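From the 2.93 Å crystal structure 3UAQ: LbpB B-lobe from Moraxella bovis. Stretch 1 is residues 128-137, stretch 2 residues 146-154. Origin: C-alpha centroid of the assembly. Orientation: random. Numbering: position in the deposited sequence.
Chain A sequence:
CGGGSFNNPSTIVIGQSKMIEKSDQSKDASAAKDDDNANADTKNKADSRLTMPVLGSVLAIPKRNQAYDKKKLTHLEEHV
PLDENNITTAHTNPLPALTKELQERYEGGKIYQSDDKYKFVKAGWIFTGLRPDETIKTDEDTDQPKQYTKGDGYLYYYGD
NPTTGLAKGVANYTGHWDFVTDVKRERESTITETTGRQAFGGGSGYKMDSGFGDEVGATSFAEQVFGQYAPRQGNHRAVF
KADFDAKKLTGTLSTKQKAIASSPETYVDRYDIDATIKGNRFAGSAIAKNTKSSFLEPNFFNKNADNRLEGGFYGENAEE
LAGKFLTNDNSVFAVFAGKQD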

# COMPACT_ATOMS: atom_id res chain seq x y z
N THR A 128 -7.38 8.52 -10.02
CA THR A 128 -6.57 9.71 -10.25
C THR A 128 -7.54 10.87 -10.39
O THR A 128 -8.70 10.67 -10.78
N GLY A 129 -7.07 12.08 -10.11
CA GLY A 129 -7.96 13.18 -9.83
C GLY A 129 -8.05 13.16 -8.32
O GLY A 129 -7.02 13.09 -7.63
N LEU A 130 -9.26 13.28 -7.77
CA LEU A 130 -10.44 13.71 -8.48
C LEU A 130 -10.81 15.00 -7.77
O LEU A 130 -11.64 15.00 -6.85
N ARG A 131 -10.15 16.08 -8.17
CA ARG A 131 -10.32 17.38 -7.52
C ARG A 131 -11.32 18.22 -8.30
O ARG A 131 -10.98 18.79 -9.33
N PRO A 132 -12.57 18.28 -7.79
CA PRO A 132 -13.73 18.87 -8.47
C PRO A 132 -13.51 20.33 -8.89
O PRO A 132 -14.16 20.80 -9.84
N ASP A 133 -12.62 21.03 -8.20
CA ASP A 133 -12.25 22.39 -8.58
C ASP A 133 -11.61 22.38 -9.96
O ASP A 133 -11.59 23.39 -10.67
N GLU A 134 -11.09 21.22 -10.34
CA GLU A 134 -10.38 21.05 -11.60
C GLU A 134 -11.26 20.29 -12.58
O GLU A 134 -11.50 19.09 -12.43
N THR A 135 -11.74 21.01 -13.59
CA THR A 135 -12.70 20.48 -14.56
C THR A 135 -12.10 20.32 -15.95
O THR A 135 -11.02 20.84 -16.25
N ILE A 136 -12.82 19.60 -16.80
CA ILE A 136 -12.46 19.46 -18.21
C ILE A 136 -13.68 19.65 -19.11
O ILE A 136 -14.65 18.90 -19.01
N LYS A 137 -13.61 20.65 -19.98
CA LYS A 137 -14.73 20.99 -20.85
C LYS A 137 -14.44 20.75 -22.34
O LYS A 137 -13.40 21.17 -22.85
N LYS A 146 -19.83 19.66 -22.94
CA LYS A 146 -19.52 18.83 -21.79
C LYS A 146 -18.58 19.50 -20.80
O LYS A 146 -17.74 20.34 -21.16
N GLN A 147 -18.73 19.13 -19.53
CA GLN A 147 -17.84 19.60 -18.48
C GLN A 147 -17.80 18.57 -17.35
O GLN A 147 -18.72 18.50 -16.52
N TYR A 148 -16.75 17.77 -17.35
CA TYR A 148 -16.61 16.68 -16.39
C TYR A 148 -15.45 16.93 -15.43
O TYR A 148 -14.39 17.40 -15.84
N THR A 149 -15.66 16.61 -14.16
CA THR A 149 -14.57 16.67 -13.20
C THR A 149 -13.38 15.86 -13.71
O THR A 149 -13.52 14.68 -14.04
N LYS A 150 -12.21 16.48 -13.78
CA LYS A 150 -11.03 15.81 -14.33
C LYS A 150 -10.54 14.65 -13.46
O LYS A 150 -10.37 14.79 -12.24
N GLY A 151 -10.28 13.52 -14.11
CA GLY A 151 -9.81 12.32 -13.44
C GLY A 151 -10.81 11.18 -13.52
O GLY A 151 -11.94 11.37 -13.98
N ASP A 152 -10.41 10.00 -13.08
CA ASP A 152 -11.28 8.83 -13.13
C ASP A 152 -10.89 7.81 -12.06
O ASP A 152 -9.74 7.78 -11.60
N GLY A 153 -11.84 6.98 -11.67
CA GLY A 153 -11.58 5.99 -10.65
C GLY A 153 -12.41 4.72 -10.75
O GLY A 153 -13.26 4.58 -11.63
N TYR A 154 -12.15 3.80 -9.84
CA TYR A 154 -12.78 2.49 -9.86
C TYR A 154 -12.95 1.97 -8.45
O TYR A 154 -12.08 2.20 -7.59

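Side-chain packing between residues 128-137 and 146-154 of the LbpB B-lobe, two antiparallel stretches that bury 738 Å² between them. The backbone fixes the register: Ile136 N donates to Tyr148 O and Tyr148 N to Ile136 O, both at 2.9 Å, Lys150 N reaches Glu134 O at 3.0 Å, and Thr128 N meets Asp152 O at 2.9 Å; the return bond from Asp152 N to Thr128 O, also 2.9 Å, is weak. Between these paired segments stretch 1 bulges through a type I turn, Arg131 to Glu134, closed by Glu134 N to Arg131 O at 2.6 Å.

Lys150 is the most covered residue. Its CA-to-CB bond points toward stretch 1, and all four chi angles are t, so the chain runs fully extended. Its CB packs on Ile136 CG1 at 3.7 Å, while NZ forms a long salt bridge with Glu134 OE2 at 4.0 Å. Glu134 (chi1 -148°, between wells; chi2 t) also makes a long salt bridge within its own stretch, OE1 to Arg131 NE at 3.6 Å, so its carboxylate lies between two cationic groups. The CA-to-CB bond of Arg131 points away from stretch 2, and its side chain is poorly ordered.

Leu130, which follows a cis peptide bond, leaves the backbone sideways, but with chi1 m and chi2 at 147°, between wells, its tip comes nearer: CD2 lies 3.4 Å from Gly151 C and 4.2 Å from Thr149 CG2. Glycine keeps this crossing tight. A CB on Gly151 would sit 2.4 Å from Thr128 O and 2.7 Å from Gly129 CA, both clashes; one on Gly129 would sit 2.7 Å from Lys150 O. Each backbone conformation also calls for glycine by itself.

Thr149 is buried, and its CA-to-CB bond points away from stretch 1. With chi1 m, its OG1 comes 3.7 Å from Pro132 CA. Its bridge partner Thr135 (chi1 17°, between wells) diverges from it and sets CG2 3.7 Å from Gln147 NE2, a van der Waals contact. Gln147 is extended, t at chi1 and chi2, and shares a face with Lys137, their CB atoms 4.4 Å apart; chi1 p starts the Lys137 side chain, whose end leads away.

Ile136 (m, t) and Tyr148 (m) share a sheet face, but the tyrosine ring leads away from stretch 1. Thr128 and Asp152 likewise share a face; Asp152 OD2 is satisfied elsewhere in the structure. No side chain hydrogen-bonds across the interface: packing and the long salt bridge supplement a backbone ladder.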

# COMPACT_ATOMS: atom_id res chain seq x y z
CB THR A 128 -5.77 9.64 -11.56
OG1 THR A 128 -5.64 8.28 -11.98
CG2 THR A 128 -4.38 10.24 -11.35
CB LEU A 130 -11.57 12.68 -8.31
CG LEU A 130 -11.54 11.47 -9.24
CD1 LEU A 130 -12.09 10.21 -8.57
CD2 LEU A 130 -12.31 11.79 -10.51
CB ARG A 131 -8.99 18.12 -7.42
CG ARG A 131 -8.08 17.64 -6.29
CD ARG A 131 -6.73 18.34 -6.34
NE ARG A 131 -6.03 18.04 -7.58
CZ ARG A 131 -5.43 16.88 -7.84
NH1 ARG A 131 -5.44 15.91 -6.94
NH2 ARG A 131 -4.81 16.70 -9.00
CB PRO A 132 -14.84 18.76 -7.42
CG PRO A 132 -14.43 17.60 -6.56
CD PRO A 132 -12.93 17.73 -6.48
CB ASP A 133 -11.29 23.00 -7.56
CG ASP A 133 -10.07 22.12 -7.29
OD1 ASP A 133 -10.26 20.91 -7.03
OD2 ASP A 133 -8.93 22.62 -7.35
CB GLU A 134 -9.07 20.30 -11.35
CG GLU A 134 -7.95 20.69 -12.30
CD GLU A 134 -6.59 20.20 -11.84
OE1 GLU A 134 -6.42 19.96 -10.62
OE2 GLU A 134 -5.69 20.07 -12.69
CB THR A 135 -13.93 21.41 -14.70
OG1 THR A 135 -13.62 22.71 -14.16
CG2 THR A 135 -15.13 20.84 -13.96
CB ILE A 136 -11.81 18.10 -18.50
CG1 ILE A 136 -10.36 18.09 -18.00
CG2 ILE A 136 -11.85 17.81 -19.99
CD1 ILE A 136 -9.56 16.90 -18.50
CB LYS A 137 -15.15 22.44 -20.63
CG LYS A 137 -13.97 23.37 -20.39
CD LYS A 137 -14.39 24.82 -20.41
CE LYS A 137 -13.67 25.56 -21.51
NZ LYS A 137 -14.09 26.98 -21.53
CB LYS A 146 -18.95 17.48 -22.23
CG LYS A 146 -19.97 16.60 -22.95
CD LYS A 146 -19.29 15.71 -23.99
CE LYS A 146 -20.31 15.01 -24.89
NZ LYS A 146 -20.80 15.88 -25.99
CB GLN A 147 -18.30 20.95 -17.95
CG GLN A 147 -17.37 21.55 -16.92
CD GLN A 147 -17.69 23.00 -16.64
OE1 GLN A 147 -18.43 23.64 -17.39
NE2 GLN A 147 -17.15 23.53 -15.55
CB TYR A 148 -16.39 15.36 -17.11
CG TYR A 148 -17.63 14.79 -17.78
CD1 TYR A 148 -18.43 13.87 -17.12
CD2 TYR A 148 -17.99 15.18 -19.06
CE1 TYR A 148 -19.57 13.35 -17.72
CE2 TYR A 148 -19.13 14.66 -19.67
CZ TYR A 148 -19.91 13.75 -19.00
OH TYR A 148 -21.04 13.22 -19.59
CB THR A 149 -15.03 16.16 -11.82
OG1 THR A 149 -15.70 17.21 -11.12
CG2 THR A 149 -13.84 15.67 -11.00
CB LYS A 150 -9.89 16.79 -14.56
CG LYS A 150 -8.58 16.11 -14.93
CD LYS A 150 -7.46 17.12 -15.10
CE LYS A 150 -6.16 16.45 -15.54
NZ LYS A 150 -5.03 17.42 -15.58
CB ASP A 152 -11.26 8.20 -14.53
CG ASP A 152 -12.39 8.70 -15.42
OD1 ASP A 152 -13.56 8.67 -14.98
OD2 ASP A 152 -12.11 9.12 -16.57
CB TYR A 154 -11.89 1.50 -10.63
CG TYR A 154 -11.85 1.72 -12.12
CD1 TYR A 154 -10.87 2.51 -12.70
CD2 TYR A 154 -12.78 1.11 -12.95
CE1 TYR A 154 -10.83 2.70 -14.07
CE2 TYR A 154 -12.74 1.29 -14.32
CZ TYR A 154 -11.77 2.09 -14.88
OH TYR A 154 -11.74 2.26 -16.25